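Local atomic coordinates of glucokinase (Enterococcus faecalis, PDB entry 2QM1), a protein that probably phosphorylates glucose with ATP and binds magnesium and zinc ions. Residues Gly124-Ala130 with Lys302-Gly307; Ile8-Asp12 with Gly311-Ala316; Asp115-Asn119 with Lys155-Gly159; Cys247-Gly251 with Leu279-Val283. One frame throughout, in Å; residues are numbered along the deposited sequence. Where two conformers were deposited one is given.

Strand segment 8-12 opens interaction 2, which closes only near the C terminus when helix segment 311-316 returns to it; the other three contacts all fall within that span. Next come 115-119 and 124-130, the opening halves of interactions 3 and 1 on the same stretch of chain. Interaction 3 closes at 155-159, before interaction 1 closes at 302-307, so the two cross. Interaction 4, 247-251 with 279-283, lies wholly within the span of interaction 1. Interactions 1 and 3 tie helix 117-128 to strands 300-303 and 155-156, the outermost strands within this chain of the sheet built round strand 137-142, interaction 2 lays helix 310-318 against strand 7-13, and interaction 4 packs two helices of the other lobe.

Interaction 1 of 4, residues Gly124-Ala130 with Lys302-Gly307; sequences GERWKGA and KLAELG
The carboxylate of E125 lies against the turn that leaves strand 300-303, with OE2 3.2 Å from CB of A304 and both oxygens facing the next two backbone amides. The contact belongs to the two-lobed fold of the actin-like ATPase clan. Helix 117-128 leads out of the first lobe towards strand 137-142, and the 304-309 loop carries the chain back from strand 300-303 to helix 310-318, so two interlobe connections meet here. The carboxylate accepts from two successive backbone amides: E305 N donates to OE1 at 2.9 Å (N-H...O 161°), and L306 N donates to OE2, also at 2.9 Å. Each donor comes from the syn side, tilted 22° from the carboxylate plane. A bend at chi2 (-82°) folds the E125 chain enough to present both oxygens to the turn. OE1 also accepts from A130 N, which binds the end of the helix to the same group; these amide donors would be expected to stabilise a buried negative charge. L306 straddles the last helical turn, CD1 lying 3.1 Å from G124 O and CD2 3.6 Å from K128 O. On the outer side, the E305 carboxylate rests along the peptide joining G129 to A130, its OE1 3.5 Å from C of G129. Farther along, K302 reaches past A130 with its extended chain and gives its ammonium group to A130 O. At the other end of the turn, one water donates both to E125 OE2 and to G307 O, at 2.6 Å from each oxygen.

Interaction 2 of 4, residues Ile8-Asp12 with Gly311-Ala316; sequences IIGID and GVIGAA
With CG placed opposite the backbone N (chi1 178°), D12 swings its carboxylate over the start of the helical segment, and OD2 comes 3.9 Å from CA of G311. I8, at the other end of the strand segment, has CG1 between its backbone N and carbonyl carbon; that rotamer lays CG1 and CD1 along A316, and CG1 stands 3.9 Å from A316 CB. Between these ends the backbones themselves approach. The axes of 8-12 and 311-316 pass 6.0 Å apart at 130°, and the CA atoms of G10 and A316 are separated by just 4.0 Å. G10, which has no side chain to hold the helix off, directs a CA-H at V312 O with a C...O distance of 3.6 Å and an almost straight angle at hydrogen (174°). V312 CG2 reaches G10 O at 3.4 Å, while A315 CB settles beside I11 O. Strand 7-13 is the middle strand of the first sheet, and helix 310-318 covers one of its faces. I9 and I11 point away from the helix, and I11 meets I50 and I54 of helix 46-60, so the strand is sandwiched between helices. D12 lies near the turn from strand 7-13 into strand 17-24, the position of the phosphate-binding loop in actin-like ATPases. Its OD2 has a weak, long ion pair with K19, and a water 2.6 Å away donates to it while accepting from V312 N.

Interaction 3 of 4, residues Asp115-Asn119 with Lys155-Gly159; sequences DNDAN and KLLHG. With MG (magnesium ion), chain K.
The magnesium site of this chain is backed by a contact in which D115 and N119 meet L156 and H158. The ion is bound by N116, N119 and G148; N119 OD1 stands 2.3 Å from the ion and a water stands 2.4 Å from it, with the carbonyl oxygen of G148 also bound. The other end of the N119 amide is gripped as well: ND2 donates to D115 OD1 at 3.0 Å and to a water. OD1 of D115 receives this N-H from above, 40° out of the carboxylate plane, and accepts N116 N with its anti lone pair. The bond from ND2 to D115 OD1, together with N119 OD1 on the metal, fixes the rotation of the amide, making D115 a second-shell residue of the site. Its second oxygen is taken by the histidine: H158 NE2 donates to OD2 at 2.6 Å with an N-H...O angle of 163°. The bond uses the syn lone pair and lies close to the ring plane, the carboxylate and imidazole being turned only 26° apart. The CG of H158 sits beside its backbone N, which turns the ring back towards D115. L156 supplies the apolar side, CD1 touching D115 OD2 at 3.1 Å and N119 CB at 3.8 Å. D115 is the next-to-last residue of strand 112-116, outermost within this chain in the sheet of strand 7-13, and N116 takes the N-cap position of helix 117-128. Strand 155-156 is likewise outermost in the sheet of strand 137-142; its L156 also packs on L123 of that helix, and the following L157 reaches L261 of the second subunit.

Interaction 4 of 4, residues Cys247-Gly251 with Leu279-Val283; sequences CFYLG and LRSRV
C247 points its sulfur into the opposite helix: with SG beside the backbone N, it comes 3.6 Å from R282 CB and 3.7 Å from L279 CD1. L279 leaves its helix alongside the interface, but CG opposite the backbone N (chi1 164°) and a further turn at chi2 (73°) carry CD1 inward to the sulfur. V283 holds its two methyls differently, with CG1 opposite the backbone N and CG2 beside it; CG2 touches both C247 SG and L250 CD1, each 3.9 Å away. L250 crosses V283 at a slant, its CB lying within 4.1 Å of both methyls. Helix 277-289 is the crossover of a beta-alpha-beta unit, linking the parallel neighbouring strands 265-269 and 300-303 of the second lobe, and helix 237-261 leads into the first of these strands. Their short segments cross at -60°, with axes 9.1 Å apart. The backbones come close at two points: CA of C247 is 4.8 Å from CA of V283, and CA of G251 lies 4.0 Å from V283 O. F229 of helix 225-233 touches both C247 and L279, while L250 also rests on L187.

Interaction 1 of 4, residues Gly124-Ala130 with Lys302-Gly307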
loop_
_atom_site.group_PDB
_atom_site.type_symbol
_atom_site.label_atom_id
_atom_site.label_comp_id
_atom_site.label_asym_id
_atom_site.label_seq_id
_atom_site.Cartn_x
_atom_site.Cartn_y
_atom_site.Cartn_z
ATOM N N GLY B 124 11.343 5.987 -12.751
ATOM C CA GLY B 124 12.588 5.798 -13.521
ATOM C C GLY B 124 13.068 4.352 -13.390
ATOM O O GLY B 124 13.475 3.712 -14.386
ATOM N N GLU B 125 13.073 3.834 -12.165
ATOM C CA GLU B 125 13.527 2.428 -11.998
ATOM C C GLU B 125 12.523 1.443 -12.608
ATOM O O GLU B 125 12.887 0.481 -13.257
ATOM C CB GLU B 125 13.871 2.102 -10.526
ATOM C CG GLU B 125 15.129 2.841 -10.082
ATOM C CD GLU B 125 16.427 2.135 -10.505
ATOM O OE1 GLU B 125 16.365 0.970 -11.018
ATOM O OE2 GLU B 125 17.493 2.734 -10.284
ATOM N N ARG B 126 11.242 1.732 -12.497
ATOM C CA ARG B 126 10.290 0.888 -13.225
ATOM C C ARG B 126 10.516 0.874 -14.761
ATOM O O ARG B 126 10.479 -0.185 -15.384
ATOM C CB ARG B 126 8.869 1.282 -12.860
ATOM C CG ARG B 126 7.822 0.508 -13.604
ATOM C CD ARG B 126 6.475 0.951 -13.141
ATOM N NE ARG B 126 5.433 0.390 -13.970
ATOM C CZ ARG B 126 4.644 1.144 -14.725
ATOM N NH1 ARG B 126 4.766 2.491 -14.734
ATOM N NH2 ARG B 126 3.723 0.564 -15.453
ATOM N N TRP B 127 10.741 2.044 -15.357
ATOM C CA TRP B 127 10.828 2.206 -16.815
ATOM C C TRP B 127 12.091 1.671 -17.421
ATOM O O TRP B 127 12.023 1.026 -18.479
ATOM C CB TRP B 127 10.754 3.700 -17.204
ATOM C CG TRP B 127 10.577 3.991 -18.700
ATOM C CD1 TRP B 127 10.119 3.146 -19.662
ATOM C CD2 TRP B 127 10.785 5.265 -19.346
ATOM N NE1 TRP B 127 10.041 3.801 -20.877
ATOM C CE2 TRP B 127 10.445 5.104 -20.709
ATOM C CE3 TRP B 127 11.223 6.524 -18.894
ATOM C CZ2 TRP B 127 10.550 6.146 -21.640
ATOM C CZ3 TRP B 127 11.330 7.564 -19.820
ATOM C CH2 TRP B 127 10.999 7.364 -21.182
ATOM N N LYS B 128 13.235 1.944 -16.773
ATOM C CA LYS B 128 14.556 1.631 -17.337
ATOM C C LYS B 128 15.442 0.822 -16.407
ATOM O O LYS B 128 16.522 0.346 -16.801
ATOM C CB LYS B 128 15.259 2.934 -17.747
ATOM C CG LYS B 128 14.554 3.598 -18.916
ATOM C CD LYS B 128 14.836 2.818 -20.214
ATOM C CE LYS B 128 13.972 3.335 -21.365
ATOM N NZ LYS B 128 14.182 2.488 -22.583
ATOM N N GLY B 129 14.992 0.649 -15.165
ATOM C CA GLY B 129 15.818 -0.091 -14.206
ATOM C C GLY B 129 15.228 -1.406 -13.739
ATOM O O GLY B 129 14.579 -2.122 -14.539
ATOM N N ALA B 130 15.472 -1.702 -12.447
ATOM C CA ALA B 130 15.134 -2.976 -11.789
ATOM C C ALA B 130 13.638 -3.339 -11.754
ATOM O O ALA B 130 13.291 -4.514 -11.629
ATOM C CB ALA B 130 15.739 -3.013 -10.296
ATOM N N LYS B 302 15.131 -6.444 -4.834
ATOM C CA LYS B 302 16.072 -6.045 -5.885
ATOM C C LYS B 302 16.886 -4.806 -5.482
ATOM O O LYS B 302 16.476 -4.056 -4.578
ATOM C CB LYS B 302 15.304 -5.784 -7.198
ATOM C CG LYS B 302 14.466 -6.969 -7.694
ATOM C CD LYS B 302 14.131 -6.739 -9.167
ATOM C CE LYS B 302 13.369 -7.942 -9.753
ATOM N NZ LYS B 302 12.794 -7.617 -11.123
ATOM N N LEU B 303 18.057 -4.626 -6.123
ATOM C CA LEU B 303 18.829 -3.385 -6.058
ATOM C C LEU B 303 18.476 -2.456 -7.225
ATOM O O LEU B 303 18.109 -2.928 -8.315
ATOM C CB LEU B 303 20.297 -3.687 -6.128
ATOM C CG LEU B 303 20.967 -4.385 -4.964
ATOM C CD1 LEU B 303 22.318 -4.881 -5.487
ATOM C CD2 LEU B 303 21.127 -3.421 -3.785
ATOM N N ALA B 304 18.550 -1.143 -7.010
ATOM C CA ALA B 304 18.263 -0.183 -8.105
ATOM C C ALA B 304 19.340 -0.363 -9.172
ATOM O O ALA B 304 20.500 -0.626 -8.820
ATOM C CB ALA B 304 18.335 1.221 -7.590
ATOM N N GLU B 305 18.989 -0.198 -10.453
ATOM C CA GLU B 305 20.025 -0.296 -11.501
ATOM C C GLU B 305 20.540 1.048 -12.061
ATOM O O GLU B 305 21.620 1.097 -12.624
ATOM C CB GLU B 305 19.582 -1.259 -12.617
ATOM C CG GLU B 305 19.335 -2.714 -12.113
ATOM C CD GLU B 305 18.457 -3.581 -13.031
ATOM O OE1 GLU B 305 18.175 -3.160 -14.173
ATOM O OE2 GLU B 305 18.066 -4.719 -12.606
ATOM N N LEU B 306 19.813 2.136 -11.831
ATOM C CA LEU B 306 20.100 3.411 -12.496
ATOM C C LEU B 306 20.903 4.413 -11.730
ATOM O O LEU B 306 21.244 5.457 -12.296
ATOM C CB LEU B 306 18.830 4.104 -12.969
ATOM C CG LEU B 306 17.866 3.285 -13.803
ATOM C CD1 LEU B 306 16.584 4.038 -14.044
ATOM C CD2 LEU B 306 18.527 2.866 -15.101
ATOM N N GLY B 307 21.191 4.125 -10.461
ATOM C CA GLY B 307 21.910 5.069 -9.602
ATOM C C GLY B 307 21.161 6.380 -9.567
ATOM O O GLY B 307 19.901 6.394 -9.587
HETATM O O HOH W 1 18.211 4.593 -8.658
HETATM O O HOH W 2 15.209 -6.955 -12.141
#

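Interaction 2 of 4, residues Ile8-Asp12 with Gly311-Ala316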
loop_
_atom_site.group_PDB
_atom_site.type_symbol
_atom_site.label_atom_id
_atom_site.label_comp_id
_atom_site.label_asym_id
_atom_site.label_seq_id
_atom_site.Cartn_x
_atom_site.Cartn_y
_atom_site.Cartn_z
ATOM N N ILE B 8 12.165 14.890 -24.423
ATOM C CA ILE B 8 11.491 15.200 -23.159
ATOM C C ILE B 8 12.613 15.684 -22.223
ATOM O O ILE B 8 13.788 15.321 -22.402
ATOM C CB ILE B 8 10.702 13.971 -22.591
ATOM C CG1 ILE B 8 11.657 12.793 -22.413
ATOM C CG2 ILE B 8 9.578 13.551 -23.548
ATOM C CD1 ILE B 8 10.975 11.516 -22.198
ATOM N N ILE B 9 12.245 16.578 -21.311
ATOM C CA ILE B 9 13.165 17.107 -20.314
ATOM C C ILE B 9 12.773 16.545 -18.939
ATOM O O ILE B 9 11.597 16.573 -18.551
ATOM C CB ILE B 9 13.144 18.669 -20.298
ATOM C CG1 ILE B 9 13.694 19.236 -21.612
ATOM C CG2 ILE B 9 13.965 19.216 -19.050
ATOM C CD1 ILE B 9 13.351 20.721 -21.902
ATOM N N GLY B 10 13.756 16.044 -18.201
ATOM C CA GLY B 10 13.517 15.690 -16.782
ATOM C C GLY B 10 14.296 16.594 -15.836
ATOM O O GLY B 10 15.413 16.972 -16.128
ATOM N N ILE B 11 13.682 16.955 -14.715
ATOM C CA ILE B 11 14.319 17.793 -13.702
ATOM C C ILE B 11 14.293 17.012 -12.406
ATOM O O ILE B 11 13.238 16.504 -11.990
ATOM C CB ILE B 11 13.605 19.142 -13.507
ATOM C CG1 ILE B 11 13.593 19.918 -14.840
ATOM C CG2 ILE B 11 14.272 19.944 -12.322
ATOM C CD1 ILE B 11 12.351 20.907 -15.081
ATOM N N ASP B 12 15.463 16.934 -11.784
ATOM C CA ASP B 12 15.619 16.322 -10.488
ATOM C C ASP B 12 16.047 17.407 -9.464
ATOM O O ASP B 12 17.229 17.715 -9.290
ATOM C CB ASP B 12 16.579 15.129 -10.626
ATOM C CG ASP B 12 16.857 14.444 -9.321
ATOM O OD1 ASP B 12 16.312 14.899 -8.302
ATOM O OD2 ASP B 12 17.650 13.457 -9.317
ATOM N N GLY B 311 16.101 9.626 -11.103
ATOM C CA GLY B 311 15.257 10.817 -10.903
ATOM C C GLY B 311 14.864 11.548 -12.174
ATOM O O GLY B 311 13.678 11.815 -12.416
ATOM N N VAL B 312 15.880 11.865 -12.964
ATOM C CA VAL B 312 15.774 12.593 -14.217
ATOM C C VAL B 312 15.035 11.762 -15.310
ATOM O O VAL B 312 14.178 12.278 -16.052
ATOM C CB VAL B 312 17.241 13.128 -14.512
ATOM C CG1 VAL B 312 18.168 12.185 -15.357
ATOM C CG2 VAL B 312 17.311 14.542 -14.738
ATOM N N ILE B 313 15.302 10.461 -15.300
ATOM C CA ILE B 313 14.637 9.457 -16.124
ATOM C C ILE B 313 13.137 9.311 -15.778
ATOM O O ILE B 313 12.276 9.414 -16.657
ATOM C CB ILE B 313 15.419 8.086 -16.070
ATOM C CG1 ILE B 313 16.777 8.201 -16.804
ATOM C CG2 ILE B 313 14.591 6.961 -16.688
ATOM C CD1 ILE B 313 17.725 6.967 -16.653
ATOM N N GLY B 314 12.831 9.106 -14.504
ATOM C CA GLY B 314 11.442 9.040 -14.067
ATOM C C GLY B 314 10.696 10.331 -14.296
ATOM O O GLY B 314 9.533 10.298 -14.706
ATOM N N ALA B 315 11.356 11.470 -13.982
ATOM C CA ALA B 315 10.746 12.791 -14.168
ATOM C C ALA B 315 10.381 13.000 -15.614
ATOM O O ALA B 315 9.260 13.374 -15.938
ATOM C CB ALA B 315 11.656 13.874 -13.718
ATOM N N ALA B 316 11.361 12.757 -16.480
ATOM C CA ALA B 316 11.138 12.737 -17.890
ATOM C C ALA B 316 9.898 11.931 -18.294
ATOM O O ALA B 316 9.135 12.406 -19.134
ATOM C CB ALA B 316 12.366 12.227 -18.620
HETATM O O HOH W 3 18.560 12.211 -11.355
#

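Interaction 3 of 4, residues Asp115-Asn119 with Lys155-Gly159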
loop_
_atom_site.group_PDB
_atom_site.type_symbol
_atom_site.label_atom_id
_atom_site.label_comp_id
_atom_site.label_asym_id
_atom_site.label_seq_id
_atom_site.Cartn_x
_atom_site.Cartn_y
_atom_site.Cartn_z
ATOM N N ASP B 115 6.103 15.740 -9.790
ATOM C CA ASP B 115 5.768 14.721 -8.805
ATOM C C ASP B 115 6.785 14.737 -7.682
ATOM O O ASP B 115 7.745 15.468 -7.731
ATOM C CB ASP B 115 5.536 13.311 -9.428
ATOM C CG ASP B 115 4.483 12.475 -8.648
ATOM O OD1 ASP B 115 4.482 12.448 -7.361
ATOM O OD2 ASP B 115 3.625 11.879 -9.338
ATOM N N ASN B 116 6.508 13.995 -6.641
ATOM C CA ASN B 116 7.449 13.876 -5.529
ATOM C C ASN B 116 8.759 13.223 -6.010
ATOM O O ASN B 116 8.744 12.410 -6.924
ATOM C CB ASN B 116 6.803 13.061 -4.434
ATOM C CG ASN B 116 7.792 12.571 -3.451
ATOM O OD1 ASN B 116 8.189 13.309 -2.551
ATOM N ND2 ASN B 116 8.270 11.377 -3.652
ATOM N N ASP B 117 9.874 13.546 -5.360
ATOM C CA ASP B 117 11.183 13.143 -5.858
ATOM C C ASP B 117 11.447 11.632 -5.836
ATOM O O ASP B 117 11.931 11.098 -6.822
ATOM C CB ASP B 117 12.317 13.935 -5.187
ATOM C CG ASP B 117 12.353 13.782 -3.655
ATOM O OD1 ASP B 117 11.403 13.235 -3.057
ATOM O OD2 ASP B 117 13.341 14.271 -3.038
ATOM N N ALA B 118 11.071 10.931 -4.765
ATOM C CA ALA B 118 11.166 9.452 -4.794
ATOM C C ALA B 118 10.110 8.822 -5.678
ATOM O O ALA B 118 10.353 7.778 -6.241
ATOM C CB ALA B 118 11.144 8.870 -3.423
ATOM N N ASN B 119 8.951 9.481 -5.857
ATOM C CA ASN B 119 7.918 8.932 -6.745
ATOM C C ASN B 119 8.443 8.783 -8.174
ATOM O O ASN B 119 8.311 7.760 -8.829
ATOM C CB ASN B 119 6.663 9.812 -6.738
ATOM C CG ASN B 119 5.810 9.556 -5.515
ATOM O OD1 ASN B 119 6.234 8.833 -4.591
ATOM N ND2 ASN B 119 4.628 10.163 -5.470
ATOM N N LYS B 155 -0.300 2.146 -11.832
ATOM C CA LYS B 155 -0.246 3.592 -11.558
ATOM C C LYS B 155 0.525 3.948 -10.332
ATOM O O LYS B 155 0.420 3.275 -9.292
ATOM C CB LYS B 155 -1.654 4.213 -11.425
ATOM C CG LYS B 155 -2.557 3.843 -12.596
ATOM C CD LYS B 155 -3.966 4.225 -12.345
ATOM C CE LYS B 155 -4.307 5.580 -12.969
ATOM N NZ LYS B 155 -5.718 5.954 -12.566
ATOM N N LEU B 156 1.188 5.097 -10.417
ATOM C CA LEU B 156 1.941 5.597 -9.302
ATOM C C LEU B 156 0.914 5.992 -8.214
ATOM O O LEU B 156 -0.074 6.617 -8.535
ATOM C CB LEU B 156 2.689 6.834 -9.755
ATOM C CG LEU B 156 4.094 7.219 -9.297
ATOM C CD1 LEU B 156 4.118 8.777 -9.358
ATOM C CD2 LEU B 156 4.598 6.651 -7.927
ATOM N N LEU B 157 1.116 5.613 -6.960
ATOM C CA LEU B 157 0.165 6.065 -5.882
ATOM C C LEU B 157 0.492 7.414 -5.172
ATOM O O LEU B 157 1.639 7.700 -4.856
ATOM C CB LEU B 157 -0.102 4.981 -4.844
ATOM C CG LEU B 157 -0.426 3.577 -5.410
ATOM C CD1 LEU B 157 -0.712 2.679 -4.311
ATOM C CD2 LEU B 157 -1.614 3.584 -6.400
ATOM N N HIS B 158 -0.549 8.207 -4.915
ATOM C CA HIS B 158 -0.411 9.496 -4.258
ATOM C C HIS B 158 -1.199 9.547 -2.964
ATOM O O HIS B 158 -0.809 10.205 -2.052
ATOM C CB HIS B 158 -0.818 10.617 -5.245
ATOM C CG HIS B 158 0.052 10.629 -6.469
ATOM N ND1 HIS B 158 -0.229 9.879 -7.594
ATOM C CD2 HIS B 158 1.275 11.171 -6.680
ATOM C CE1 HIS B 158 0.750 10.018 -8.476
ATOM N NE2 HIS B 158 1.671 10.802 -7.946
ATOM N N GLY B 159 -2.307 8.849 -2.863
ATOM C CA GLY B 159 -3.193 9.044 -1.699
ATOM C C GLY B 159 -3.876 10.407 -1.617
ATOM O O GLY B 159 -3.688 11.282 -2.512
HETATM MG MG MG K . 7.402 9.353 -2.722
HETATM O O HOH W 4 2.905 10.217 -3.393
HETATM O O HOH W 5 4.108 6.479 -4.140
HETATM O O HOH W 6 5.756 10.253 -1.248
#

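Interaction 4 of 4, residues Cys247-Gly251 with Leu279-Val283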
loop_
_atom_site.group_PDB
_atom_site.type_symbol
_atom_site.label_atom_id
_atom_site.label_comp_id
_atom_site.label_asym_id
_atom_site.label_seq_id
_atom_site.Cartn_x
_atom_site.Cartn_y
_atom_site.Cartn_z
ATOM N N CYS B 247 18.985 -4.399 8.753
ATOM C CA CYS B 247 18.261 -5.153 7.713
ATOM C C CYS B 247 17.030 -5.843 8.265
ATOM O O CYS B 247 16.081 -6.070 7.514
ATOM C CB CYS B 247 19.202 -6.144 7.021
ATOM S SG CYS B 247 20.509 -5.212 6.074
ATOM N N PHE B 248 17.057 -6.145 9.575
ATOM C CA PHE B 248 15.846 -6.544 10.354
ATOM C C PHE B 248 14.720 -5.521 10.107
ATOM O O PHE B 248 13.615 -5.857 9.664
ATOM C CB PHE B 248 16.189 -6.707 11.860
ATOM C CG PHE B 248 14.989 -6.940 12.749
ATOM C CD1 PHE B 248 14.529 -8.231 12.995
ATOM C CD2 PHE B 248 14.293 -5.852 13.304
ATOM C CE1 PHE B 248 13.412 -8.439 13.784
ATOM C CE2 PHE B 248 13.183 -6.044 14.073
ATOM C CZ PHE B 248 12.738 -7.361 14.324
ATOM N N TYR B 249 15.027 -4.260 10.349
ATOM C CA TYR B 249 14.010 -3.211 10.265
ATOM C C TYR B 249 13.604 -2.978 8.817
ATOM O O TYR B 249 12.440 -2.778 8.547
ATOM C CB TYR B 249 14.540 -1.894 10.846
ATOM C CG TYR B 249 14.678 -1.869 12.364
ATOM C CD1 TYR B 249 13.597 -2.167 13.188
ATOM C CD2 TYR B 249 15.890 -1.524 12.963
ATOM C CE1 TYR B 249 13.710 -2.130 14.591
ATOM C CE2 TYR B 249 16.016 -1.468 14.375
ATOM C CZ TYR B 249 14.920 -1.768 15.166
ATOM O OH TYR B 249 15.034 -1.731 16.535
ATOM N N LEU B 250 14.572 -2.969 7.898
ATOM C CA LEU B 250 14.220 -2.885 6.483
ATOM C C LEU B 250 13.434 -4.094 6.078
ATOM O O LEU B 250 12.534 -3.955 5.286
ATOM C CB LEU B 250 15.434 -2.729 5.559
ATOM C CG LEU B 250 16.172 -1.387 5.628
ATOM C CD1 LEU B 250 17.639 -1.652 5.337
ATOM C CD2 LEU B 250 15.573 -0.415 4.601
ATOM N N GLY B 251 13.787 -5.282 6.597
ATOM C CA GLY B 251 12.990 -6.476 6.311
ATOM C C GLY B 251 11.544 -6.435 6.846
ATOM O O GLY B 251 10.623 -6.911 6.186
ATOM N N LEU B 279 24.070 -6.095 1.240
ATOM C CA LEU B 279 22.846 -5.460 1.723
ATOM C C LEU B 279 21.555 -6.094 1.184
ATOM O O LEU B 279 20.663 -6.348 1.955
ATOM C CB LEU B 279 22.840 -3.957 1.425
ATOM C CG LEU B 279 21.466 -3.283 1.541
ATOM C CD1 LEU B 279 21.047 -3.155 2.997
ATOM C CD2 LEU B 279 21.498 -1.913 0.885
ATOM N N ARG B 280 21.459 -6.354 -0.121
ATOM C CA ARG B 280 20.228 -6.948 -0.697
ATOM C C ARG B 280 19.902 -8.273 -0.025
ATOM O O ARG B 280 18.776 -8.520 0.366
ATOM C CB ARG B 280 20.354 -7.161 -2.208
ATOM C CG ARG B 280 19.015 -7.337 -2.946
ATOM C CD ARG B 280 19.243 -8.122 -4.166
ATOM N NE ARG B 280 19.854 -9.385 -3.789
ATOM C CZ ARG B 280 19.169 -10.458 -3.404
ATOM N NH1 ARG B 280 17.816 -10.457 -3.408
ATOM N NH2 ARG B 280 19.859 -11.534 -3.051
ATOM N N SER B 281 20.942 -9.053 0.220
ATOM C CA SER B 281 20.788 -10.342 0.816
ATOM C C SER B 281 20.160 -10.279 2.208
ATOM O O SER B 281 19.241 -11.065 2.508
ATOM C CB SER B 281 22.139 -11.053 0.865
ATOM O OG SER B 281 21.919 -12.402 0.529
ATOM N N ARG B 282 20.636 -9.345 3.039
ATOM C CA ARG B 282 20.244 -9.304 4.426
ATOM C C ARG B 282 18.852 -8.723 4.505
ATOM O O ARG B 282 18.048 -9.122 5.345
ATOM C CB ARG B 282 21.319 -8.590 5.255
ATOM C CG ARG B 282 22.444 -9.581 5.631
ATOM C CD ARG B 282 23.861 -9.075 5.506
ATOM N NE ARG B 282 24.652 -9.984 4.654
ATOM C CZ ARG B 282 25.312 -11.058 5.079
ATOM N NH1 ARG B 282 25.989 -11.826 4.223
ATOM N NH2 ARG B 282 25.301 -11.377 6.365
ATOM N N VAL B 283 18.537 -7.828 3.578
ATOM C CA VAL B 283 17.182 -7.327 3.521
ATOM C C VAL B 283 16.242 -8.478 3.159
ATOM O O VAL B 283 15.227 -8.733 3.880
ATOM C CB VAL B 283 17.007 -6.072 2.658
ATOM C CG1 VAL B 283 15.523 -5.687 2.680
ATOM C CG2 VAL B 283 17.842 -4.955 3.269
#